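Local coordinates for uncharacterized protein (Neisseria meningitidis serogroup B, PDB 3NYM), which is of unknown function, an uncharacterized, largely helical protein that assembles here as two copies, at residues I13-G18 with D24-K29; L112-E115 with S120-W123. All coordinates share one frame; numbering follows the deposited sequence.

How the interactions relate
Near the N terminus, helix 13-20 is followed by a short connection, and interaction 1 closes it by bringing residues 24-29, the entry to helix 28-31, back against residues 13-18. The chain then passes through helices 53-60, 64-76 and 83-113. At the end of the last of these, interaction 2 closes a second short loop by folding residues 120-123 back along residues 112-115. The two contacts follow in series, neither nesting nor crossing. Their centres are about 14 Å apart, and they meet where Val17 CG1 packs on Trp123 CZ2 at 3.8 Å, so the C-terminal tail reaches helix 13-20. Both also touch the second subunit.

Interaction 1: I13-G18 with D24-K29; sequences ILINVG and DLTDPK
The Asp24 carboxylate meets the methyl Ile15 CG2 on one side of its plane, with OD1 4.4 Å from that carbon, while Thr26 OG1 and N approach the same OD1 from the other face. The Thr26 OG1 to Asp24 OD1 bond is short, 2.5 Å, and lies on the syn side, 31° out of plane; the bond from Thr26 N forms an Asx turn. With chi1 at 66°, Thr26 sets OG1 between its backbone N and carbonyl carbon, leaving CG2 to meet Ile15 CD1 at 3.6 Å, the two side chains crossing roughly at right angles. Beside them, Ile15 CG1 lies 4.2 Å from Leu25 CB. Leu25 CD1 reaches over to Leu14 O, while its side chain also packs on Trp43 and Tyr47. No direct hydrogen bond joins the segments; one water accepts from Leu25 N (2.8 Å) and donates to Ile15 O (2.8 Å). A type I turn from Asp24 leads to Asp27, the N-cap of helix 28-31, whose OD1 accepts from Lys29 N. Helix and turn thus meet through aliphatic packing and a water bridge, and the Thr26 N-H, with its hydroxyl, would favour a negative charge on Asp24.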
loop_
_atom_site.group_PDB
_atom_site.type_symbol
_atom_site.label_atom_id
_atom_site.label_comp_id
_atom_site.label_asym_id
_atom_site.label_seq_id
_atom_site.Cartn_x
_atom_site.Cartn_y
_atom_site.Cartn_z
ATOM N N ILE A 13 8.562 -4.775 16.970
ATOM C CA ILE A 13 8.425 -6.227 17.055
ATOM C C ILE A 13 9.346 -6.882 16.033
ATOM O O ILE A 13 9.949 -7.911 16.301
ATOM C CB ILE A 13 6.981 -6.681 16.780
ATOM C CG1 ILE A 13 6.023 -6.069 17.806
ATOM C CG2 ILE A 13 6.898 -8.191 16.816
ATOM C CD1 ILE A 13 4.557 -6.179 17.393
ATOM N N LEU A 14 9.455 -6.280 14.851
ATOM C CA LEU A 14 10.321 -6.841 13.811
ATOM C C LEU A 14 11.789 -6.807 14.249
ATOM O O LEU A 14 12.538 -7.761 14.018
ATOM C CB LEU A 14 10.110 -6.128 12.472
ATOM C CG LEU A 14 8.708 -6.301 11.877
ATOM C CD1 LEU A 14 8.573 -5.518 10.596
ATOM C CD2 LEU A 14 8.404 -7.798 11.643
ATOM N N ILE A 15 12.196 -5.726 14.904
ATOM C CA ILE A 15 13.549 -5.667 15.467
ATOM C C ILE A 15 13.760 -6.821 16.455
ATOM O O ILE A 15 14.790 -7.498 16.414
ATOM C CB ILE A 15 13.828 -4.313 16.143
ATOM C CG1 ILE A 15 13.894 -3.196 15.098
ATOM C CG2 ILE A 15 15.122 -4.373 16.948
ATOM C CD1 ILE A 15 13.753 -1.807 15.686
ATOM N N ASN A 16 12.771 -7.069 17.315
ATOM C CA ASN A 16 12.846 -8.184 18.262
ATOM C C ASN A 16 13.000 -9.534 17.568
ATOM O O ASN A 16 13.765 -10.385 18.008
ATOM C CB ASN A 16 11.625 -8.216 19.187
ATOM C CG ASN A 16 11.616 -7.073 20.178
ATOM O OD1 ASN A 16 12.658 -6.478 20.464
ATOM N ND2 ASN A 16 10.439 -6.765 20.718
ATOM N N VAL A 17 12.267 -9.737 16.482
ATOM C CA VAL A 17 12.393 -10.993 15.749
ATOM C C VAL A 17 13.820 -11.147 15.235
ATOM O O VAL A 17 14.420 -12.223 15.317
ATOM C CB VAL A 17 11.396 -11.069 14.577
ATOM C CG1 VAL A 17 11.627 -12.334 13.763
ATOM C CG2 VAL A 17 9.971 -11.018 15.102
ATOM N N GLY A 18 14.368 -10.057 14.715
ATOM C CA GLY A 18 15.744 -10.046 14.260
ATOM C C GLY A 18 16.720 -10.450 15.352
ATOM O O GLY A 18 17.686 -11.179 15.098
ATOM N N ASP A 24 20.956 -7.073 15.211
ATOM C CA ASP A 24 20.281 -5.901 15.764
ATOM C C ASP A 24 20.016 -4.907 14.648
ATOM O O ASP A 24 20.919 -4.183 14.239
ATOM C CB ASP A 24 21.167 -5.240 16.828
ATOM C CG ASP A 24 20.522 -4.011 17.452
ATOM O OD1 ASP A 24 19.458 -3.567 16.972
ATOM O OD2 ASP A 24 21.085 -3.482 18.429
ATOM N N LEU A 25 18.780 -4.863 14.164
ATOM C CA LEU A 25 18.450 -4.036 13.002
ATOM C C LEU A 25 18.610 -2.545 13.276
ATOM O O LEU A 25 18.704 -1.747 12.340
ATOM C CB LEU A 25 17.031 -4.340 12.490
ATOM C CG LEU A 25 16.890 -5.685 11.769
ATOM C CD1 LEU A 25 15.423 -6.042 11.496
ATOM C CD2 LEU A 25 17.710 -5.680 10.482
ATOM N N THR A 26 18.641 -2.161 14.551
ATOM C CA THR A 26 18.807 -0.745 14.879
ATOM C C THR A 26 20.214 -0.256 14.570
ATOM O O THR A 26 20.451 0.943 14.530
ATOM C CB THR A 26 18.455 -0.419 16.345
ATOM O OG1 THR A 26 19.391 -1.048 17.219
ATOM C CG2 THR A 26 17.049 -0.903 16.684
ATOM N N ASP A 27 21.137 -1.188 14.338
ATOM C CA ASP A 27 22.513 -0.847 13.958
ATOM C C ASP A 27 22.623 -0.609 12.446
ATOM O O ASP A 27 22.380 -1.514 11.646
ATOM C CB ASP A 27 23.483 -1.947 14.405
ATOM C CG ASP A 27 24.926 -1.649 14.025
ATOM O OD1 ASP A 27 25.174 -0.573 13.439
ATOM O OD2 ASP A 27 25.807 -2.493 14.304
ATOM N N PRO A 28 22.980 0.626 12.052
ATOM C CA PRO A 28 23.081 1.015 10.642
ATOM C C PRO A 28 23.936 0.070 9.798
ATOM O O PRO A 28 23.612 -0.144 8.634
ATOM C CB PRO A 28 23.735 2.396 10.708
ATOM C CG PRO A 28 23.324 2.935 12.031
ATOM C CD PRO A 28 23.241 1.758 12.958
ATOM N N LYS A 29 25.010 -0.474 10.353
ATOM C CA LYS A 29 25.892 -1.326 9.556
ATOM C C LYS A 29 25.250 -2.680 9.282
ATOM O O LYS A 29 25.731 -3.456 8.453
ATOM C CB LYS A 29 27.266 -1.504 10.211
ATOM C CG LYS A 29 27.293 -2.427 11.417
ATOM C CD LYS A 29 28.736 -2.761 11.829
ATOM C CE LYS A 29 28.823 -3.205 13.290
ATOM N NZ LYS A 29 28.731 -2.044 14.229
HETATM O O HOH W 1 17.108 -6.931 14.957
#

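Interaction 2: L112-E115 with S120-W123; sequences LSAE and SFSW
Across the two segments Leu112 lies nearest Trp123, with their CA atoms 7.7 Å apart, and Ala114 nearest Ser122, the chains running in opposite directions without a hydrogen bond between them. The segment 112-115 comes off the end of the long helix 83-113, and Ala114 leaves helical geometry with a positive phi of 55°, which turns its CB toward the returning chain, where Phe121 to Trp123 are extended. Around this turn, Ser113 OG accepts from Glu115 N in an ST turn and also hydrogen-bonds to Thr110 O.

The indole of Trp123 makes the main contribution from its segment. Its chi1 of -67° places CG beside the backbone N and swings the five-membered ring to the helix end, with CD1 3.1 Å from Leu112 O, which approaches the ring obliquely. NE1 is also close to that oxygen, but the angle is poor; its hydrogen bond goes to Leu111 O instead. Leu112 thus meets the indole through its backbone, while its side chain points away and packs on Leu87 of the second subunit. Phe121 turns an edge onto one face of the indole, CE1 standing 3.5 Å above the plane over its centre, and Trp123 CD1 lies in the plane of the phenyl ring. The Ala114 methyl fits against both residues, with CB 4.5 Å from Phe121 CD1 at the ring edge and 4.2 Å from Trp123 NE1. Gln21 touches all three side chains, and a bound PEG, probably from the crystallisation liquor, lies about 3 Å from the Phe121 side chain.

The tail thus meets the helix end through the NE1 bond, the close Leu112 carbonyl and the Ala114 methyl packed on two aromatic rings. Indole NE1 and CD1, probably polarised positive, complement the carbonyls of Leu111 and Leu112.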
loop_
_atom_site.group_PDB
_atom_site.type_symbol
_atom_site.label_atom_id
_atom_site.label_comp_id
_atom_site.label_asym_id
_atom_site.label_seq_id
_atom_site.Cartn_x
_atom_site.Cartn_y
_atom_site.Cartn_z
ATOM N N LEU A 112 11.075 -14.194 8.072
ATOM C CA LEU A 112 10.464 -15.528 8.045
ATOM C C LEU A 112 11.374 -16.578 7.413
ATOM O O LEU A 112 11.311 -17.749 7.774
ATOM C CB LEU A 112 9.125 -15.501 7.300
ATOM C CG LEU A 112 7.879 -15.096 8.083
ATOM C CD1 LEU A 112 6.714 -14.889 7.134
ATOM C CD2 LEU A 112 7.534 -16.156 9.106
ATOM N N SER A 113 12.198 -16.166 6.455
ATOM C CA SER A 113 13.132 -17.087 5.820
ATOM C C SER A 113 14.392 -17.240 6.662
ATOM O O SER A 113 15.151 -18.194 6.487
ATOM C CB SER A 113 13.525 -16.569 4.436
ATOM O OG SER A 113 14.487 -15.535 4.550
ATOM N N ALA A 114 14.613 -16.283 7.562
ATOM C CA ALA A 114 15.796 -16.249 8.427
ATOM C C ALA A 114 17.106 -16.304 7.639
ATOM O O ALA A 114 18.116 -16.813 8.125
ATOM C CB ALA A 114 15.744 -17.374 9.467
ATOM N N GLU A 115 17.089 -15.771 6.424
ATOM C CA GLU A 115 18.231 -15.920 5.535
ATOM C C GLU A 115 19.463 -15.164 6.021
ATOM O O GLU A 115 20.591 -15.536 5.694
ATOM C CB GLU A 115 17.867 -15.516 4.102
ATOM C CG GLU A 115 17.900 -14.025 3.830
ATOM C CD GLU A 115 17.555 -13.696 2.388
ATOM O OE1 GLU A 115 16.351 -13.517 2.091
ATOM O OE2 GLU A 115 18.487 -13.625 1.556
ATOM N N SER A 120 22.154 -20.024 15.210
ATOM C CA SER A 120 21.544 -21.268 14.760
ATOM C C SER A 120 20.018 -21.235 14.855
ATOM O O SER A 120 19.354 -22.274 14.779
ATOM C CB SER A 120 22.107 -22.444 15.555
ATOM O OG SER A 120 22.022 -22.180 16.941
ATOM N N PHE A 121 19.460 -20.040 15.016
ATOM C CA PHE A 121 18.010 -19.901 15.054
ATOM C C PHE A 121 17.355 -20.541 13.840
ATOM O O PHE A 121 17.803 -20.357 12.705
ATOM C CB PHE A 121 17.586 -18.436 15.122
ATOM C CG PHE A 121 16.092 -18.248 15.077
ATOM C CD1 PHE A 121 15.422 -18.208 13.868
ATOM C CD2 PHE A 121 15.355 -18.130 16.249
ATOM C CE1 PHE A 121 14.034 -18.043 13.827
ATOM C CE2 PHE A 121 13.976 -17.961 16.215
ATOM C CZ PHE A 121 13.316 -17.918 15.001
ATOM N N SER A 122 16.278 -21.280 14.088
ATOM C CA SER A 122 15.492 -21.874 13.017
ATOM C C SER A 122 14.021 -21.873 13.406
ATOM O O SER A 122 13.678 -22.230 14.526
ATOM C CB SER A 122 15.959 -23.305 12.747
ATOM O OG SER A 122 15.312 -23.833 11.606
ATOM N N TRP A 123 13.149 -21.456 12.493
ATOM C CA TRP A 123 11.718 -21.516 12.750
ATOM C C TRP A 123 11.258 -22.976 12.767
ATOM O O TRP A 123 11.742 -23.787 11.972
ATOM C CB TRP A 123 10.948 -20.773 11.663
ATOM C CG TRP A 123 11.168 -19.283 11.631
ATOM C CD1 TRP A 123 11.887 -18.575 10.701
ATOM C CD2 TRP A 123 10.632 -18.314 12.549
ATOM N NE1 TRP A 123 11.833 -17.223 10.990
ATOM C CE2 TRP A 123 11.070 -17.038 12.115
ATOM C CE3 TRP A 123 9.819 -18.397 13.684
ATOM C CZ2 TRP A 123 10.735 -15.859 12.796
ATOM C CZ3 TRP A 123 9.474 -17.219 14.350
ATOM C CH2 TRP A 123 9.939 -15.968 13.902
#